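PDB 4HD1: squalene synthase HpnC from Alicyclobacillus acidocaldarius subsp. acidocaldarius, which probably joins isoprenoid diphosphates head to head, as squalene and phytoene synthases do. Local coordinates for residues 253-256 / 257-260; 20-23 / 24-28. All coordinates share one frame; numbering follows the deposited sequence.

Contact 1 of 2, residues 253-256 / 257-260; sequences LAAI and RRQG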
loop_
_atom_site.group_PDB
_atom_site.type_symbol
_atom_site.label_atom_id
_atom_site.label_comp_id
_atom_site.label_asym_id
_atom_site.label_seq_id
_atom_site.Cartn_x
_atom_site.Cartn_y
_atom_site.Cartn_z
ATOM N N LEU A 253 -3.512 -9.929 12.719
ATOM C CA LEU A 253 -2.511 -10.623 13.531
ATOM C C LEU A 253 -3.168 -11.513 14.582
ATOM O O LEU A 253 -2.746 -12.650 14.793
ATOM C CB LEU A 253 -1.568 -9.625 14.211
ATOM C CG LEU A 253 -0.725 -8.698 13.327
ATOM C CD1 LEU A 253 0.163 -7.817 14.195
ATOM C CD2 LEU A 253 0.101 -9.465 12.300
ATOM N N ALA A 254 -4.210 -10.985 15.220
ATOM C CA ALA A 254 -4.929 -11.695 16.275
ATOM C C ALA A 254 -5.598 -12.968 15.765
ATOM O O ALA A 254 -5.614 -13.977 16.460
ATOM C CB ALA A 254 -5.945 -10.772 16.940
ATOM N N ALA A 255 -6.133 -12.925 14.548
ATOM C CA ALA A 255 -6.731 -14.110 13.926
ATOM C C ALA A 255 -5.682 -15.167 13.567
ATOM O O ALA A 255 -5.960 -16.367 13.636
ATOM C CB ALA A 255 -7.543 -13.725 12.697
ATOM N N ILE A 256 -4.487 -14.715 13.182
ATOM C CA ILE A 256 -3.366 -15.611 12.880
ATOM C C ILE A 256 -2.915 -16.334 14.150
ATOM O O ILE A 256 -2.711 -17.551 14.143
ATOM C CB ILE A 256 -2.190 -14.854 12.210
ATOM C CG1 ILE A 256 -2.573 -14.430 10.786
ATOM C CG2 ILE A 256 -0.924 -15.710 12.179
ATOM C CD1 ILE A 256 -1.697 -13.345 10.197
ATOM N N ARG A 257 -2.784 -15.575 15.235
ATOM C CA ARG A 257 -2.469 -16.129 16.553
ATOM C C ARG A 257 -3.524 -17.144 16.997
ATOM O O ARG A 257 -3.189 -18.212 17.509
ATOM C CB ARG A 257 -2.346 -15.012 17.595
ATOM C CG ARG A 257 -1.212 -14.040 17.329
ATOM C CD ARG A 257 -0.812 -13.302 18.591
ATOM N NE ARG A 257 0.013 -12.139 18.278
ATOM C CZ ARG A 257 -0.466 -10.916 18.068
ATOM N NH1 ARG A 257 -1.772 -10.690 18.143
ATOM N NH2 ARG A 257 0.360 -9.916 17.785
ATOM N N ARG A 258 -4.791 -16.800 16.775
ATOM C CA ARG A 258 -5.930 -17.651 17.114
ATOM C C ARG A 258 -6.086 -18.815 16.123
ATOM O O ARG A 258 -7.064 -19.562 16.178
ATOM C CB ARG A 258 -7.203 -16.795 17.140
ATOM C CG ARG A 258 -8.449 -17.470 17.699
ATOM C CD ARG A 258 -9.701 -16.941 17.011
ATOM N NE ARG A 258 -9.789 -15.482 17.071
ATOM C CZ ARG A 258 -9.940 -14.682 16.015
ATOM N NH1 ARG A 258 -10.023 -15.183 14.783
ATOM N NH2 ARG A 258 -10.006 -13.370 16.195
ATOM N N GLN A 259 -5.124 -18.960 15.215
ATOM C CA GLN A 259 -5.089 -20.095 14.293
ATOM C C GLN A 259 -3.788 -20.872 14.443
ATOM O O GLN A 259 -3.432 -21.675 13.578
ATOM C CB GLN A 259 -5.278 -19.632 12.846
ATOM C CG GLN A 259 -6.734 -19.453 12.444
ATOM C CD GLN A 259 -6.893 -18.708 11.130
ATOM O OE1 GLN A 259 -7.406 -19.254 10.155
ATOM N NE2 GLN A 259 -6.449 -17.456 11.099
ATOM N N GLY A 260 -3.088 -20.626 15.549
ATOM C CA GLY A 260 -1.817 -21.281 15.842
ATOM C C GLY A 260 -0.760 -21.043 14.782
ATOM O O GLY A 260 0.088 -21.903 14.546
#
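R257 lies back along the last turn of helix 236-257 and spans L253 and A254, while R258 and Q259 close over A255 where a Schellman motif ends the helix. R257 N bonds L253 O at 3.0 Å. Its side chain leaves with CG beside the backbone N, bringing CG to 3.3 Å from L253 O, and runs extended from CG to NE. The guanidinium thus lays one face over L253 O, with NH1 3.8 Å from A254 CA and NH2 alongside L253 CB and CD1. R258 takes another path: with CG anti to its backbone N (chi1 -170°), the chain folds at chi2 and chi3 until its guanidinium faces A254 O and A255 CA, NH1 reaching 3.6 Å from A255 CB. A255 O is taken up by Q259, whose side chain, extended beyond CG, brings NE2 to it at 2.8 Å; the oxygen lies near the Q259 amide plane, but NE2 sits above the A255 carbonyl plane, 65° out of it. R258 N still keeps the helical bond to A254 O, but R258 is the first residue to leave helical backbone angles. The next turn is rewired: Q259 N bonds I256 O rather than A255 O, and G260 N bonds R257 O at 3.1 Å, G260 having the positive phi of the C-prime position. In the second shell, the buried I256 packs on I213 and V217 of helix 207-227 and on M171 of helix 152-172. R257 NH2 bonds Q221 OE1 on helix 207-227. A leucine in place of this arginine would probably leave the Q221 oxygen without its donor and the L253 flank uncovered. V217, which I256 touches, also meets the R257 side chain.

Contact 2 of 2, residues 20-23 / 24-28; sequences RLTR and SHYEN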
loop_
_atom_site.group_PDB
_atom_site.type_symbol
_atom_site.label_atom_id
_atom_site.label_comp_id
_atom_site.label_asym_id
_atom_site.label_seq_id
_atom_site.Cartn_x
_atom_site.Cartn_y
_atom_site.Cartn_z
ATOM N N ARG A 20 -15.014 7.332 -9.949
ATOM C CA ARG A 20 -15.532 6.099 -10.562
ATOM C C ARG A 20 -14.502 4.976 -10.563
ATOM O O ARG A 20 -14.798 3.862 -10.127
ATOM C CB ARG A 20 -15.987 6.351 -12.001
ATOM C CG ARG A 20 -17.489 6.483 -12.183
ATOM C CD ARG A 20 -17.919 6.085 -13.593
ATOM N NE ARG A 20 -17.251 6.869 -14.634
ATOM C CZ ARG A 20 -16.233 6.438 -15.380
ATOM N NH1 ARG A 20 -15.743 5.213 -15.228
ATOM N NH2 ARG A 20 -15.700 7.239 -16.291
ATOM N N LEU A 21 -13.301 5.275 -11.064
ATOM C CA LEU A 21 -12.222 4.291 -11.151
ATOM C C LEU A 21 -11.897 3.758 -9.765
ATOM O O LEU A 21 -11.686 2.553 -9.589
ATOM C CB LEU A 21 -10.965 4.886 -11.805
ATOM C CG LEU A 21 -11.058 5.460 -13.235
ATOM C CD1 LEU A 21 -9.745 6.127 -13.646
ATOM C CD2 LEU A 21 -11.510 4.436 -14.281
ATOM N N THR A 22 -11.883 4.657 -8.781
ATOM C CA THR A 22 -11.583 4.290 -7.407
ATOM C C THR A 22 -12.666 3.401 -6.797
ATOM O O THR A 22 -12.364 2.304 -6.313
ATOM C CB THR A 22 -11.308 5.535 -6.535
ATOM O OG1 THR A 22 -10.108 6.172 -6.996
ATOM C CG2 THR A 22 -11.158 5.159 -5.060
ATOM N N ARG A 23 -13.917 3.855 -6.842
ATOM C CA ARG A 23 -15.019 3.107 -6.230
ATOM C C ARG A 23 -15.226 1.718 -6.838
ATOM O O ARG A 23 -15.543 0.775 -6.118
ATOM C CB ARG A 23 -16.318 3.922 -6.236
ATOM C CG ARG A 23 -16.287 5.101 -5.270
ATOM C CD ARG A 23 -17.573 5.917 -5.296
ATOM N NE ARG A 23 -18.622 5.348 -4.445
ATOM C CZ ARG A 23 -19.778 4.847 -4.884
ATOM N NH1 ARG A 23 -20.070 4.836 -6.182
ATOM N NH2 ARG A 23 -20.654 4.359 -4.016
ATOM N N SER A 24 -15.014 1.584 -8.144
ATOM C CA SER A 24 -15.170 0.287 -8.802
ATOM C C SER A 24 -14.007 -0.670 -8.517
ATOM O O SER A 24 -14.205 -1.881 -8.469
ATOM C CB SER A 24 -15.353 0.452 -10.310
ATOM O OG SER A 24 -14.102 0.593 -10.962
ATOM N N HIS A 25 -12.806 -0.128 -8.332
ATOM C CA HIS A 25 -11.611 -0.949 -8.093
ATOM C C HIS A 25 -11.426 -1.348 -6.650
ATOM O O HIS A 25 -11.028 -2.477 -6.367
ATOM C CB HIS A 25 -10.355 -0.255 -8.621
ATOM C CG HIS A 25 -9.104 -1.106 -8.551
ATOM N ND1 HIS A 25 -8.843 -2.084 -9.439
ATOM C CD2 HIS A 25 -8.028 -1.084 -7.665
ATOM C CE1 HIS A 25 -7.665 -2.665 -9.133
ATOM N NE2 HIS A 25 -7.167 -2.051 -8.049
ATOM N N TYR A 26 -11.701 -0.433 -5.724
ATOM C CA TYR A 26 -11.512 -0.703 -4.296
ATOM C C TYR A 26 -12.853 -0.917 -3.598
ATOM O O TYR A 26 -13.578 0.041 -3.319
ATOM C CB TYR A 26 -10.717 0.427 -3.618
ATOM C CG TYR A 26 -9.325 0.659 -4.186
ATOM C CD1 TYR A 26 -8.216 -0.020 -3.671
ATOM C CD2 TYR A 26 -9.117 1.563 -5.232
ATOM C CE1 TYR A 26 -6.943 0.193 -4.186
ATOM C CE2 TYR A 26 -7.851 1.784 -5.752
ATOM C CZ TYR A 26 -6.769 1.095 -5.229
ATOM O OH TYR A 26 -5.509 1.308 -5.744
ATOM N N GLU A 27 -13.171 -2.179 -3.315
ATOM C CA GLU A 27 -14.465 -2.556 -2.739
ATOM C C GLU A 27 -14.737 -1.917 -1.379
ATOM O O GLU A 27 -15.885 -1.645 -1.039
ATOM C CB GLU A 27 -14.621 -4.083 -2.652
ATOM C CG GLU A 27 -13.464 -4.837 -2.000
ATOM C CD GLU A 27 -12.471 -5.396 -3.010
ATOM O OE1 GLU A 27 -11.859 -4.607 -3.762
ATOM O OE2 GLU A 27 -12.290 -6.633 -3.044
ATOM N N ASN A 28 -13.682 -1.663 -0.617
ATOM C CA ASN A 28 -13.835 -1.152 0.734
ATOM C C ASN A 28 -13.569 0.337 0.892
ATOM O O ASN A 28 -13.303 0.801 2.002
ATOM C CB ASN A 28 -12.943 -1.947 1.686
ATOM C CG ASN A 28 -13.523 -3.300 2.020
ATOM O OD1 ASN A 28 -14.602 -3.393 2.608
ATOM N ND2 ASN A 28 -12.812 -4.361 1.650
#
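Y26 sets its CB and ring edge beside T22, one turn earlier, at the C-terminal end of helix 12-25. Its backbone N bonds T22 O at 2.9 Å. From there CB passes 3.7 Å from T22 O. With CG anti to the carbonyl carbon of Y26 (chi1 -60°), the ring is carried back beside T22: CG stays close to T22 O, and CD2 approaches it to 3.5 Å, so the carbonyl oxygen lies at the ring edge and in its plane. CD2 also meets T22 CG2 at 4.1 Å, the two side chains meeting at a slant. Over one face of the same ring lies H25 CD2, 3.4 Å above the plane and displaced toward the rim. Farther out, the ring makes an edge-to-face pair with Y48, and the side chain touches C51 and D55 of helix 41-56. This helix-to-helix packing belongs to the all-helical fold of the squalene/phytoene synthases, and D55 lies in an aspartate-rich sequence of the kind that in relatives binds magnesium ions and substrate diphosphate. H25 turns CG anti to its own N (chi1 -173°), which sends the imidazole toward that helix, where NE2 bonds D55 OD2; Y26 flanks this histidine and could limit its rotation. The turn itself is held by S24 N to R20 O at 3.0 Å and by H25 N to L21 O at 3.2 Å. L21 O also accepts a bond from R52 NH1, which weakly reaches S24 OG as well. T22 OG1 turns back along its own helix to C18 O.

How the contacts relate
Both contacts lie at C-terminal helix ends, but in separate parts of the all-helical chain: their centres are 29 Å apart and their nearest atoms about 15 Å, without touching. Contact 2 comes first in sequence and sits nearer the middle, its centre 15 Å from that of the chain against 22 Å for contact 1. Contact 2 meets helix 41-56, including D55 of one aspartate-rich sequence, whereas contact 1 packs on helices 207-227 and 152-172, touching the latter near its end, close to a second such sequence. In relatives the two sequences face each other across the active-site cavity, so both contacts probably border helices that line it.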